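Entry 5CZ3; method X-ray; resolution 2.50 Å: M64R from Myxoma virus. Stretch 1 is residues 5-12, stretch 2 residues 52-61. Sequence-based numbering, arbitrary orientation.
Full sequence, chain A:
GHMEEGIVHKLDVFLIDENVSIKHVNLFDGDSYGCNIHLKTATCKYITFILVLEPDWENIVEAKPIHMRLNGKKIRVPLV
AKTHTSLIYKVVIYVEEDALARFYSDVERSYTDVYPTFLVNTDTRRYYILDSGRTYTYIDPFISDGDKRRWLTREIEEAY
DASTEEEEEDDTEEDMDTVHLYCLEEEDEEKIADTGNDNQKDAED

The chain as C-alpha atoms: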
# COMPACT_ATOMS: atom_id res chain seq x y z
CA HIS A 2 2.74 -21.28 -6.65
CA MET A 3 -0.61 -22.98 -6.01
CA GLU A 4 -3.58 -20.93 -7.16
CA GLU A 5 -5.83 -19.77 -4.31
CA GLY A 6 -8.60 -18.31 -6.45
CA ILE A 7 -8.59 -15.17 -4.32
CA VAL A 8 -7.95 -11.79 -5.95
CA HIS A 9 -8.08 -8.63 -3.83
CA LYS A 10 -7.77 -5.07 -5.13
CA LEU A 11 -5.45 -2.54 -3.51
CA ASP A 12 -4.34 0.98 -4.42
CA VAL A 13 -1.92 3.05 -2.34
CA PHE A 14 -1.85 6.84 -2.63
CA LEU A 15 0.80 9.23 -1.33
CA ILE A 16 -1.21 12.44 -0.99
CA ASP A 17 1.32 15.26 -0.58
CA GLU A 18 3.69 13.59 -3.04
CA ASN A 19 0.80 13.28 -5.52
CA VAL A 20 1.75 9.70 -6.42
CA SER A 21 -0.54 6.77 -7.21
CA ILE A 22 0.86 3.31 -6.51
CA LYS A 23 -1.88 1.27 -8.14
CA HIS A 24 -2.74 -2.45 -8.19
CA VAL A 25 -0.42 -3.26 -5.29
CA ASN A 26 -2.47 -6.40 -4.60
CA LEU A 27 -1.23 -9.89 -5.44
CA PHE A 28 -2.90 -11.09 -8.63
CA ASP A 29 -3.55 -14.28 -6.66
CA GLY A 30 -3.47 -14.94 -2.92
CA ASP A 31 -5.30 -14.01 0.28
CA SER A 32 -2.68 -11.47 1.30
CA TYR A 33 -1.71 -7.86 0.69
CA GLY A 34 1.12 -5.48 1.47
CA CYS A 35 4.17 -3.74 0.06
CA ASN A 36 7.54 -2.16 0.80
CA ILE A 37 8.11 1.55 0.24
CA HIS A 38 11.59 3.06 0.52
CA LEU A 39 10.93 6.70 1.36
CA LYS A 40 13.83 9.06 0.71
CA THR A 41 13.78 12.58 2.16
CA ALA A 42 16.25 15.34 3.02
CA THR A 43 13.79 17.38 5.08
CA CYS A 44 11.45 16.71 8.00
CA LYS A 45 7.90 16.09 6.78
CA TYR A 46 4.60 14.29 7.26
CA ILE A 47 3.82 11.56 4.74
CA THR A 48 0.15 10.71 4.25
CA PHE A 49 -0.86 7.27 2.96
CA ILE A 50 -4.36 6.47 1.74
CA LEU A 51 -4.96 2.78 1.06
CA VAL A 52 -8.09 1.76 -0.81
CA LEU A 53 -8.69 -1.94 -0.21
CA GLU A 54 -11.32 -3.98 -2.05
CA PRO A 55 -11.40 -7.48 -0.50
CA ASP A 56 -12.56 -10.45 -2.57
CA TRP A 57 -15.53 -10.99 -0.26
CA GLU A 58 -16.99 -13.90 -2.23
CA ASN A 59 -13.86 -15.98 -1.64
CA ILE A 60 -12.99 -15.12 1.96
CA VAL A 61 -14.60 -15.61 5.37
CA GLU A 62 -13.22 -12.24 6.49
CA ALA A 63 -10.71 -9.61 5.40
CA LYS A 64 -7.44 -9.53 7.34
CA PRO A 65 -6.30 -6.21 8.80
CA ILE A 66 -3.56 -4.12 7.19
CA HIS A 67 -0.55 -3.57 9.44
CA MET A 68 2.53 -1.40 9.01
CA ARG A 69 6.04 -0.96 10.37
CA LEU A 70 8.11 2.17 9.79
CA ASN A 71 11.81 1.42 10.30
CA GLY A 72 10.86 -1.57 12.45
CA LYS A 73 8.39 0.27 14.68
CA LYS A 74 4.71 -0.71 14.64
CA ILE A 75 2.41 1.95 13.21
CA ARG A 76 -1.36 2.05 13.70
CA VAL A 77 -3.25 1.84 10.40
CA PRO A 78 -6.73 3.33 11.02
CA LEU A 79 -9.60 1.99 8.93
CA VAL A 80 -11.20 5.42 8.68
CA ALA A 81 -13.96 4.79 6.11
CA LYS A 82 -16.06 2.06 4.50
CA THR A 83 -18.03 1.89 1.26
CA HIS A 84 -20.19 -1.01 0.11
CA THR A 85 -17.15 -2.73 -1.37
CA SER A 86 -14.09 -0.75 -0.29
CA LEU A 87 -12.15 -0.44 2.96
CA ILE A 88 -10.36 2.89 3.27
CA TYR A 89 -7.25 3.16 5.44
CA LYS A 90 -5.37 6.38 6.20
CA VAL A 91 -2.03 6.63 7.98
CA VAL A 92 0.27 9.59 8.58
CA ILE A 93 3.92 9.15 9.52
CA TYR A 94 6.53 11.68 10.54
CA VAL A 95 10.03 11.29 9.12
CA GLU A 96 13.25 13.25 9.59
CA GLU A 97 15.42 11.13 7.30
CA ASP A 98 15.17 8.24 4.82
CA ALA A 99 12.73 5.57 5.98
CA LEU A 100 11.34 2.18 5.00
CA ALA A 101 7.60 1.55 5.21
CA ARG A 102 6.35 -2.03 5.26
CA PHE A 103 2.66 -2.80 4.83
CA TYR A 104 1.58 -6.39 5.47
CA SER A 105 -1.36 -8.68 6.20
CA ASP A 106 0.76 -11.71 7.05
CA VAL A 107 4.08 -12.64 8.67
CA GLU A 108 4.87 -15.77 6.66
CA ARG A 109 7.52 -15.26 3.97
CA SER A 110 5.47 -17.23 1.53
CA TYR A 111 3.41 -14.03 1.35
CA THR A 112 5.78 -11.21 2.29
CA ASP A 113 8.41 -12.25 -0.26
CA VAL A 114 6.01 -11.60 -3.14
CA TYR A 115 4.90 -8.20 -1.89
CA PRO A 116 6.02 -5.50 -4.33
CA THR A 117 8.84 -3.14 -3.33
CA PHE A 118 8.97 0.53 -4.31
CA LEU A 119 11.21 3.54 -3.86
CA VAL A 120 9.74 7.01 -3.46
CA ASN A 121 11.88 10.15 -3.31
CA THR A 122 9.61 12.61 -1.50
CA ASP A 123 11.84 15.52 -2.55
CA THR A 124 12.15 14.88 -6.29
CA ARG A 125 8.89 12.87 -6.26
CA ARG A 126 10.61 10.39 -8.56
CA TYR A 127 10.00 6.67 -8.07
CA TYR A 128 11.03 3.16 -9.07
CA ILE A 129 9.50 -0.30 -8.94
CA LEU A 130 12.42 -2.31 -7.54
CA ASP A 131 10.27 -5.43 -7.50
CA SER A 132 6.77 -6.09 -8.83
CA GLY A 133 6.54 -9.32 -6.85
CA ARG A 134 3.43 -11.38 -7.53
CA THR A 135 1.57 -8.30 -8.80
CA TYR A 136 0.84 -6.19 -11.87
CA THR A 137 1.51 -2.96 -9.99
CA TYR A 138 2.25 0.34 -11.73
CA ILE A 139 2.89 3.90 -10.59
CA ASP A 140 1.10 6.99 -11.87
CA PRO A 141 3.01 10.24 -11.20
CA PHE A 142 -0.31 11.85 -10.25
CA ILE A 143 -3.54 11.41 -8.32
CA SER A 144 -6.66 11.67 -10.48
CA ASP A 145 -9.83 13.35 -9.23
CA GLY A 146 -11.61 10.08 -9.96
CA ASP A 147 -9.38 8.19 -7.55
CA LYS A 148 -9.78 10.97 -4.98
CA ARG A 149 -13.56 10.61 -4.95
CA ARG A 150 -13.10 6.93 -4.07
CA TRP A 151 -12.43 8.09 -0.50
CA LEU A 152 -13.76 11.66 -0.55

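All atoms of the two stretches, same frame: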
# COMPACT_ATOMS: atom_id res chain seq x y z
N GLU A 5 -4.89 -19.84 -5.43
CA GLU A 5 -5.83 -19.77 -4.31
C GLU A 5 -7.23 -19.41 -4.78
O GLU A 5 -8.22 -19.74 -4.12
CB GLU A 5 -5.35 -18.75 -3.27
CG GLU A 5 -4.05 -19.13 -2.58
CD GLU A 5 -3.67 -18.15 -1.49
OE1 GLU A 5 -4.58 -17.52 -0.91
OE2 GLU A 5 -2.46 -18.02 -1.20
N GLY A 6 -7.32 -18.74 -5.92
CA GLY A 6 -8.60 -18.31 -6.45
C GLY A 6 -9.13 -17.10 -5.71
O GLY A 6 -10.33 -16.82 -5.73
N ILE A 7 -8.23 -16.38 -5.05
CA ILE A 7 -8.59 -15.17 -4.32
C ILE A 7 -7.83 -13.97 -4.86
O ILE A 7 -6.60 -13.94 -4.84
CB ILE A 7 -8.30 -15.32 -2.81
CG1 ILE A 7 -9.00 -16.56 -2.25
CG2 ILE A 7 -8.74 -14.07 -2.06
CD1 ILE A 7 -8.74 -16.80 -0.78
N VAL A 8 -8.57 -12.98 -5.36
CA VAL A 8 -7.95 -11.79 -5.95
C VAL A 8 -8.49 -10.50 -5.34
O VAL A 8 -9.59 -10.05 -5.68
CB VAL A 8 -8.16 -11.75 -7.48
CG1 VAL A 8 -7.44 -10.55 -8.07
CG2 VAL A 8 -7.69 -13.04 -8.13
N HIS A 9 -7.72 -9.91 -4.44
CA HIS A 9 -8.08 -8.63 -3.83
C HIS A 9 -7.69 -7.48 -4.75
O HIS A 9 -6.95 -7.67 -5.72
CB HIS A 9 -7.40 -8.46 -2.47
CG HIS A 9 -7.67 -9.57 -1.51
ND1 HIS A 9 -8.92 -9.81 -0.98
CD2 HIS A 9 -6.85 -10.51 -0.98
CE1 HIS A 9 -8.85 -10.84 -0.16
NE2 HIS A 9 -7.61 -11.29 -0.14
N LYS A 10 -8.18 -6.29 -4.44
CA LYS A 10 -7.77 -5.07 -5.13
C LYS A 10 -7.22 -4.07 -4.12
O LYS A 10 -7.83 -3.85 -3.08
CB LYS A 10 -8.93 -4.46 -5.91
CG LYS A 10 -9.42 -5.30 -7.08
CD LYS A 10 -10.59 -4.62 -7.78
CE LYS A 10 -11.08 -5.44 -8.97
N LEU A 11 -6.07 -3.48 -4.43
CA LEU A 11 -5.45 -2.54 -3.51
C LEU A 11 -4.69 -1.43 -4.23
O LEU A 11 -3.77 -1.69 -5.01
CB LEU A 11 -4.50 -3.28 -2.57
CG LEU A 11 -3.76 -2.41 -1.54
CD1 LEU A 11 -4.75 -1.71 -0.63
CD2 LEU A 11 -2.77 -3.24 -0.74
N ASP A 12 -5.08 -0.19 -3.95
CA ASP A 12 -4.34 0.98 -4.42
C ASP A 12 -3.77 1.75 -3.23
O ASP A 12 -4.42 1.87 -2.20
CB ASP A 12 -5.23 1.89 -5.26
CG ASP A 12 -5.67 1.25 -6.56
OD1 ASP A 12 -4.97 0.36 -7.07
OD2 ASP A 12 -6.74 1.66 -7.08
N VAL A 52 -6.74 2.17 -0.46
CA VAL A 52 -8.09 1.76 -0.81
C VAL A 52 -8.13 0.26 -1.08
O VAL A 52 -7.68 -0.20 -2.13
CB VAL A 52 -8.61 2.52 -2.04
CG1 VAL A 52 -10.03 2.07 -2.37
CG2 VAL A 52 -8.56 4.03 -1.78
N LEU A 53 -8.65 -0.49 -0.12
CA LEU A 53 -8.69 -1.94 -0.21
C LEU A 53 -10.06 -2.45 -0.63
O LEU A 53 -11.08 -2.04 -0.08
CB LEU A 53 -8.29 -2.56 1.13
CG LEU A 53 -8.35 -4.09 1.24
CD1 LEU A 53 -7.33 -4.74 0.32
CD2 LEU A 53 -8.15 -4.54 2.68
N GLU A 54 -10.08 -3.35 -1.60
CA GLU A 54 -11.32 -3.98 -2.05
C GLU A 54 -11.21 -5.49 -1.95
O GLU A 54 -10.85 -6.15 -2.93
CB GLU A 54 -11.65 -3.55 -3.48
CG GLU A 54 -11.85 -2.06 -3.65
CD GLU A 54 -11.89 -1.64 -5.10
OE1 GLU A 54 -12.42 -2.41 -5.93
OE2 GLU A 54 -11.39 -0.54 -5.41
N PRO A 55 -11.50 -6.04 -0.77
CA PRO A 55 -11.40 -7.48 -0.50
C PRO A 55 -12.27 -8.32 -1.42
O PRO A 55 -13.36 -7.89 -1.81
CB PRO A 55 -11.89 -7.60 0.95
CG PRO A 55 -11.67 -6.25 1.54
CD PRO A 55 -11.93 -5.29 0.42
N ASP A 56 -11.78 -9.50 -1.78
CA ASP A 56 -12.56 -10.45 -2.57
C ASP A 56 -13.52 -11.18 -1.65
O ASP A 56 -13.29 -12.34 -1.29
CB ASP A 56 -11.63 -11.42 -3.30
CG ASP A 56 -12.35 -12.26 -4.33
OD1 ASP A 56 -13.55 -12.00 -4.59
OD2 ASP A 56 -11.72 -13.18 -4.89
N TRP A 57 -14.60 -10.50 -1.28
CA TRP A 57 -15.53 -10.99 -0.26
C TRP A 57 -16.12 -12.36 -0.56
O TRP A 57 -16.35 -13.16 0.35
CB TRP A 57 -16.67 -9.98 -0.07
CG TRP A 57 -16.23 -8.64 0.44
CD1 TRP A 57 -16.22 -7.46 -0.25
CD2 TRP A 57 -15.73 -8.34 1.75
NE1 TRP A 57 -15.75 -6.45 0.55
CE2 TRP A 57 -15.44 -6.96 1.78
CE3 TRP A 57 -15.50 -9.10 2.90
CZ2 TRP A 57 -14.93 -6.33 2.92
CZ3 TRP A 57 -14.99 -8.47 4.03
CH2 TRP A 57 -14.71 -7.10 4.03
N GLU A 58 -16.36 -12.64 -1.84
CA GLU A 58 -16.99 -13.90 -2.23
C GLU A 58 -16.11 -15.11 -1.95
O GLU A 58 -16.59 -16.24 -1.88
CB GLU A 58 -17.36 -13.88 -3.72
CG GLU A 58 -18.38 -12.82 -4.10
CD GLU A 58 -19.03 -13.11 -5.43
N ASN A 59 -14.81 -14.88 -1.78
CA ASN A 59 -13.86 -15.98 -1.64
C ASN A 59 -13.12 -15.98 -0.31
O ASN A 59 -12.13 -16.70 -0.14
CB ASN A 59 -12.86 -15.95 -2.80
CG ASN A 59 -13.55 -15.96 -4.15
OD1 ASN A 59 -14.56 -16.64 -4.34
ND2 ASN A 59 -13.00 -15.20 -5.10
N ILE A 60 -13.58 -15.17 0.63
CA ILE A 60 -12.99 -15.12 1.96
C ILE A 60 -14.07 -15.17 3.04
O ILE A 60 -15.22 -14.80 2.80
CB ILE A 60 -12.13 -13.86 2.17
CG1 ILE A 60 -12.98 -12.60 2.00
CG2 ILE A 60 -10.94 -13.86 1.22
CD1 ILE A 60 -12.21 -11.31 2.18
N VAL A 61 -13.69 -15.62 4.23
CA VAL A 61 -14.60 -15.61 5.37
C VAL A 61 -14.58 -14.23 6.02
O VAL A 61 -15.58 -13.77 6.56
CB VAL A 61 -14.25 -16.69 6.41
CG1 VAL A 61 -14.55 -18.07 5.86
CG2 VAL A 61 -12.78 -16.58 6.82
O HOH W 1 -11.50 -8.20 -5.31

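Stretch 2 enters the contact as a β-strand and leaves it as a loop, and the bonding changes from backbone pairing to side chains capturing backbone groups. Val52 opens an antiparallel ladder with Asp12: Val52 N donates to Asp12 O at 2.9 Å, and Asp12 N donates back to Val52 O at 3.2 Å. Leu53 faces Leu11 at the non-hydrogen-bonded position, so their amides do not pair. Instead the side chains share one face of the sheet, with Leu11 CD1 4.0 Å from Leu53 CB, while Leu53 CA approaches Lys10 O at 3.6 Å in a CA-H...O contact. Glu54 closes the ladder: Glu54 N to Lys10 O is 2.7 Å, and Lys10 N to Glu54 O is 3.1 Å. Its side chain lies beside that of Lys10 on the face shared with Val52 and Asp12; Lys10 CD comes within 3.4 Å of Glu54 OE1, but NZ is not modelled, so no salt bridge can be assigned. A water donates to both Glu54 O and Val8 O, linking the backbones just beyond the last pair.

At Pro55 there is no amide hydrogen to give, and the His9 ring takes over. Its edge meets Pro55 CA, and His9 ND1 accepts from Asp56 N at 3.0 Å, which requires ND1 to be unprotonated in this bond. Asp56 returns the favor: its side chain points toward stretch 1, and Asp56 OD2 accepts from Val8 N at 3.2 Å, nearly straight at 170°. The exchange resembles a strand pair, with a side chain as acceptor each time.

Trp57 and Glu58 form a short 3-10 segment clear of stretch 1. The turn brings back Asn59, whose ND2 makes a very short 2.4 Å bond to Asp56 OD2. Finally, Ile60 CG2 packs 4.0 Å from Ile7 CG2 and also reaches the His9 ring edge, adding apolar cover beside the polar exchange.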